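Local coordinates for protein gamma-glutamyltranspeptidase (Ggt) (Helicobacter pylori 26695, PDB 5BPK) that probably catalyses hydrolysis and transfer of gamma-glutamyl groups, as an N-terminal nucleophile hydrolase whose pocket here holds an acivicin-derived inhibitor, at residues D42-K47 against D60-E65; T19-Y24 against P51-L56. One frame throughout, in Å; residues are numbered along the deposited sequence.

Contact 1: D42-K47 against D60-E65. With 4UD ((2S)-amino[(5S)-4,5-dihydro-1,2-oxazol-5-yl]acetic acid), chain O.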
# COMPACT_ATOMS: atom_id res chain seq x y z
N ASP B 42 4.80 4.58 13.14
CA ASP B 42 3.93 3.58 13.80
C ASP B 42 3.96 2.18 13.16
O ASP B 42 3.41 1.23 13.70
CB ASP B 42 2.47 4.07 13.87
CG ASP B 42 1.61 3.22 14.80
OD1 ASP B 42 1.87 3.24 16.03
OD2 ASP B 42 0.70 2.51 14.30
N ASP B 43 4.56 2.06 11.98
CA ASP B 43 4.74 0.74 11.38
C ASP B 43 5.94 -0.01 11.96
O ASP B 43 6.09 -1.19 11.69
CB ASP B 43 4.84 0.83 9.86
CG ASP B 43 3.49 0.93 9.18
OD1 ASP B 43 2.44 0.85 9.85
OD2 ASP B 43 3.49 1.08 7.95
N PHE B 44 6.79 0.68 12.72
CA PHE B 44 7.78 -0.01 13.58
C PHE B 44 7.08 -0.65 14.77
O PHE B 44 6.00 -0.22 15.18
CB PHE B 44 8.84 0.95 14.13
CG PHE B 44 9.89 1.36 13.13
CD1 PHE B 44 10.83 0.45 12.68
CD2 PHE B 44 9.96 2.67 12.67
CE1 PHE B 44 11.82 0.82 11.78
CE2 PHE B 44 10.95 3.06 11.78
CZ PHE B 44 11.88 2.12 11.33
N SER B 45 7.73 -1.65 15.36
CA SER B 45 7.40 -2.06 16.71
C SER B 45 8.05 -1.05 17.64
O SER B 45 9.28 -0.97 17.73
CB SER B 45 7.89 -3.48 17.00
OG SER B 45 7.58 -3.83 18.34
N ILE B 46 7.22 -0.25 18.31
CA ILE B 46 7.72 0.80 19.21
C ILE B 46 7.99 0.29 20.63
O ILE B 46 8.63 0.97 21.43
CB ILE B 46 6.78 2.04 19.21
CG1 ILE B 46 5.42 1.74 19.85
CG2 ILE B 46 6.60 2.57 17.78
CD1 ILE B 46 4.52 2.94 19.91
N LYS B 47 7.50 -0.92 20.90
CA LYS B 47 7.71 -1.65 22.15
C LYS B 47 7.36 -3.13 21.87
O LYS B 47 6.36 -3.40 21.21
CB LYS B 47 6.80 -1.09 23.24
CG LYS B 47 6.95 -1.76 24.61
CD LYS B 47 6.07 -1.12 25.66
CE LYS B 47 6.07 -1.91 26.95
NZ LYS B 47 5.35 -1.19 28.03
N ASP B 60 12.30 -7.64 17.86
CA ASP B 60 13.59 -7.12 17.43
C ASP B 60 13.67 -6.81 15.94
O ASP B 60 14.25 -5.81 15.53
CB ASP B 60 14.70 -8.12 17.80
CG ASP B 60 15.05 -8.11 19.28
OD1 ASP B 60 14.77 -7.11 19.98
OD2 ASP B 60 15.65 -9.10 19.72
N ALA B 61 13.09 -7.68 15.11
CA ALA B 61 13.28 -7.57 13.68
C ALA B 61 12.75 -6.23 13.15
O ALA B 61 13.36 -5.63 12.27
CB ALA B 61 12.63 -8.75 12.96
N ASN B 62 11.63 -5.76 13.71
CA ASN B 62 11.02 -4.49 13.28
C ASN B 62 11.11 -3.38 14.34
O ASN B 62 10.27 -2.46 14.38
CB ASN B 62 9.56 -4.74 12.88
CG ASN B 62 8.94 -3.53 12.18
OD1 ASN B 62 9.60 -2.81 11.39
ND2 ASN B 62 7.65 -3.30 12.45
N ALA B 63 12.14 -3.45 15.18
CA ALA B 63 12.44 -2.37 16.11
C ALA B 63 13.02 -1.15 15.38
O ALA B 63 13.58 -1.25 14.27
CB ALA B 63 13.43 -2.86 17.19
N ILE B 64 12.92 -0.00 16.02
CA ILE B 64 13.44 1.24 15.46
C ILE B 64 14.96 1.30 15.55
O ILE B 64 15.54 0.96 16.59
CB ILE B 64 12.87 2.48 16.20
CG1 ILE B 64 11.35 2.54 16.05
CG2 ILE B 64 13.54 3.75 15.70
CD1 ILE B 64 10.67 3.51 17.00
N GLU B 65 15.59 1.68 14.45
CA GLU B 65 17.01 2.07 14.40
C GLU B 65 17.13 3.25 13.44
O GLU B 65 16.36 3.35 12.48
CB GLU B 65 17.89 0.93 13.88
CG GLU B 65 18.54 0.06 14.93
CD GLU B 65 19.64 -0.82 14.37
OE1 GLU B 65 20.82 -0.38 14.28
OE2 GLU B 65 19.34 -1.96 14.01
C3 4UD O . -2.03 1.74 3.80
C4 4UD O . -0.07 1.19 4.68
C5 4UD O . -1.18 2.20 4.93
C6 4UD O . 0.74 0.78 5.91
C8 4UD O . 1.83 -0.14 5.42
O9 4UD O . 2.85 0.30 4.95
O10 4UD O . 1.68 -1.49 5.49
N7 4UD O . 1.37 1.95 6.54
O2 4UD O . -0.72 0.02 4.18
N1 4UD O . -1.71 0.54 3.45
O HOH W 1 11.69 0.13 18.65
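Phe44 and Asn62 meet where two segments of one long connection lie against each other. The Asn62 carboxamide reaches across with its ND2, which donates to the backbone O of Asp43 over 2.7 Å. This bond is nearly straight at the hydrogen (164°); ND2 lies in the carbonyl plane on a lone pair of Asp43 O, and the acceptor in turn lies close to the amide plane. CG of Asn62 stands anti to the backbone N (chi1 -169°), beside the carbonyl carbon. The same residue is gripped a second time through its backbone, where Ser45 N donates to Asn62 O at 2.8 Å. That carbonyl oxygen also sits in the plane of the Phe44 ring, at its edge, 3.4 Å from CD1. Over one face of the ring lies Ile64, its CA 4.1 Å from the ring centroid in a CH-pi contact displaced toward the rim. The Phe44 and Ile64 side chains cross at about a right angle, with Ile64 CG1 3.5 Å from Phe44 CG. One water takes the N-H of Ile64 and donates to Ser45 O, bridging the backbones beyond the direct bonds.

Leu71 N binds Asn62 OD1, so both ends of the carboxamide are engaged and its rotation is fixed. Asp43 OD2 accepts from the ligand amine N7 at 2.7 Å and forms a salt bridge with Arg103 of the other chain. Asn62 is thus a second-shell residue: it holds the backbone of an aspartate whose carboxylate binds the amino group of the inhibitor.

Contact 2: T19-Y24 against P51-L56. With 4UD ((2S)-amino[(5S)-4,5-dihydro-1,2-oxazol-5-yl]acetic acid), chain O; EDO (1,2-ethanediol), chain Q.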
# COMPACT_ATOMS: atom_id res chain seq x y z
N THR B 19 1.72 5.96 0.34
CA THR B 19 0.98 6.26 1.57
C THR B 19 1.66 7.27 2.47
O THR B 19 2.87 7.46 2.41
CB THR B 19 0.79 4.95 2.38
OG1 THR B 19 -0.19 5.12 3.40
CG2 THR B 19 2.12 4.47 2.98
N ILE B 20 0.84 7.89 3.32
CA ILE B 20 1.31 8.61 4.50
C ILE B 20 0.89 7.88 5.80
O ILE B 20 1.00 8.42 6.89
CB ILE B 20 0.87 10.10 4.48
CG1 ILE B 20 -0.62 10.27 4.12
CG2 ILE B 20 1.78 10.88 3.53
CD1 ILE B 20 -1.09 11.73 4.21
N ASN B 21 0.47 6.62 5.63
CA ASN B 21 0.01 5.68 6.65
C ASN B 21 -1.47 5.88 7.00
O ASN B 21 -2.33 5.45 6.23
CB ASN B 21 0.92 5.59 7.87
CG ASN B 21 0.57 4.41 8.77
OD1 ASN B 21 -0.10 3.48 8.33
ND2 ASN B 21 0.99 4.46 10.03
N ALA B 22 -1.78 6.51 8.13
CA ALA B 22 -3.18 6.77 8.46
C ALA B 22 -3.81 7.74 7.46
O ALA B 22 -3.13 8.34 6.64
CB ALA B 22 -3.30 7.32 9.88
N SER B 23 -5.12 7.85 7.52
CA SER B 23 -5.83 8.86 6.76
C SER B 23 -5.30 10.24 7.18
O SER B 23 -5.40 10.63 8.36
CB SER B 23 -7.32 8.76 7.01
OG SER B 23 -8.03 9.68 6.20
N TYR B 24 -4.74 10.97 6.21
CA TYR B 24 -4.09 12.27 6.42
C TYR B 24 -2.80 12.17 7.25
O TYR B 24 -2.32 13.16 7.80
CB TYR B 24 -5.05 13.33 6.97
CG TYR B 24 -6.27 13.53 6.09
CD1 TYR B 24 -6.21 14.33 4.95
CD2 TYR B 24 -7.47 12.90 6.39
CE1 TYR B 24 -7.31 14.50 4.14
CE2 TYR B 24 -8.58 13.08 5.59
CZ TYR B 24 -8.49 13.88 4.46
OH TYR B 24 -9.58 14.04 3.65
N PRO B 51 0.62 -3.71 20.04
CA PRO B 51 -0.10 -3.69 18.77
C PRO B 51 -0.18 -2.28 18.20
O PRO B 51 -0.47 -1.34 18.93
CB PRO B 51 -1.50 -4.19 19.15
CG PRO B 51 -1.66 -3.76 20.58
CD PRO B 51 -0.30 -3.85 21.19
N ASN B 52 0.03 -2.15 16.89
CA ASN B 52 -0.03 -0.85 16.22
C ASN B 52 -1.44 -0.57 15.68
O ASN B 52 -2.39 -1.26 16.05
CB ASN B 52 1.07 -0.71 15.16
CG ASN B 52 0.76 -1.42 13.83
OD1 ASN B 52 -0.17 -2.23 13.72
ND2 ASN B 52 1.56 -1.11 12.81
N LEU B 53 -1.56 0.44 14.82
CA LEU B 53 -2.85 0.86 14.26
C LEU B 53 -3.63 -0.29 13.60
O LEU B 53 -4.86 -0.24 13.54
CB LEU B 53 -2.66 2.00 13.26
CG LEU B 53 -2.49 3.42 13.81
CD1 LEU B 53 -2.12 4.39 12.68
CD2 LEU B 53 -3.75 3.90 14.53
N TYR B 54 -2.92 -1.30 13.11
CA TYR B 54 -3.56 -2.44 12.43
C TYR B 54 -3.56 -3.72 13.27
O TYR B 54 -3.90 -4.80 12.77
CB TYR B 54 -2.92 -2.67 11.05
CG TYR B 54 -2.79 -1.38 10.28
CD1 TYR B 54 -3.91 -0.78 9.73
CD2 TYR B 54 -1.57 -0.73 10.16
CE1 TYR B 54 -3.82 0.42 9.05
CE2 TYR B 54 -1.47 0.48 9.48
CZ TYR B 54 -2.61 1.04 8.93
OH TYR B 54 -2.53 2.25 8.26
N GLY B 55 -3.21 -3.60 14.55
CA GLY B 55 -3.13 -4.76 15.44
C GLY B 55 -1.95 -5.67 15.17
O GLY B 55 -1.94 -6.84 15.58
N LEU B 56 -0.96 -5.17 14.44
CA LEU B 56 0.24 -5.93 14.15
C LEU B 56 1.25 -5.74 15.29
O LEU B 56 1.32 -4.67 15.91
CB LEU B 56 0.84 -5.50 12.81
CG LEU B 56 -0.06 -5.77 11.59
CD1 LEU B 56 0.46 -4.98 10.39
CD2 LEU B 56 -0.16 -7.26 11.28
C3 4UD O . -2.03 1.74 3.80
C4 4UD O . -0.07 1.19 4.68
C5 4UD O . -1.18 2.20 4.93
C6 4UD O . 0.74 0.78 5.91
C8 4UD O . 1.83 -0.14 5.42
O9 4UD O . 2.85 0.30 4.95
O10 4UD O . 1.68 -1.49 5.49
N7 4UD O . 1.37 1.95 6.54
O2 4UD O . -0.72 0.02 4.18
N1 4UD O . -1.71 0.54 3.45
C1 EDO Q . 3.74 -3.94 13.53
O1 EDO Q . 4.61 -4.31 12.44
C2 EDO Q . 4.41 -2.96 14.48
O2 EDO Q . 4.10 -3.28 15.85
O HOH W 2 -4.29 3.52 6.78
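Tyr54 OH donates to Asn21 OD1 across 2.7 Å, and the same oxygen receives the ligand amine N7 at 2.8 Å. CG of Asn21 is anti to the backbone N (chi1 -169°), beside the carbonyl carbon, and OD1 beyond it meets the phenol. Asn21 OD1 lies at the edge of the phenol ring, near its plane, while the amide and ring planes are turned 53° apart. The phenol oxygen also accepts from a water, 2.6 Å from OH, that donates in addition to Asn21 O, so side chain and backbone of Asn21 are both tied to Tyr54. Beside this polar group, Leu53 CD1 touches Ala22 CB at 4.2 Å.

In the next shell, Asn21 ND2 is held by Asn39 O. An ST turn, in which Asn21 N donates to Thr19 OG1 at 2.8 Å, shapes the backbone leading to Asn21. On the other side, residues Asn52 to Gly55 form a type I beta turn that presents Tyr54, and Leu53 CB lies over the centre of one face of its ring. Asn52 OD1 accepts from Tyr54 N (3.0 Å), an Asx turn, and from Leu56 N (3.1 Å), the two donors approaching from opposite faces of its plane.

Both segments belong to the long connection between strands 13-19 and 77-81. Thr19 ends the first strand and pairs antiparallel with a strand of the other chain, so the sheet continues over the interface and the Asn21-Tyr54 contact lies just past its end.

Contacts 1 and 2 lie with their centres 13 Å apart, and their segments alternate along the chain. They join directly: Asp42 OD2 probably accepts from Leu53 N and Asp42 O from Asn52 ND2, each at 3.1 Å, so segment 42-47 is anchored to the turn that presents Tyr54. Both contacts converge on the inhibitor, whose amine N7 is shared between Asp43 of contact 1 and Asn21 of contact 2. Asp43 OD1 packs 3.9 Å from Asn21 ND2. Ser72 and Ser73 of the same chain, and Arg103 of the other chain, add further hydrogen bonds to the ligand, so both chains contribute to the pocket.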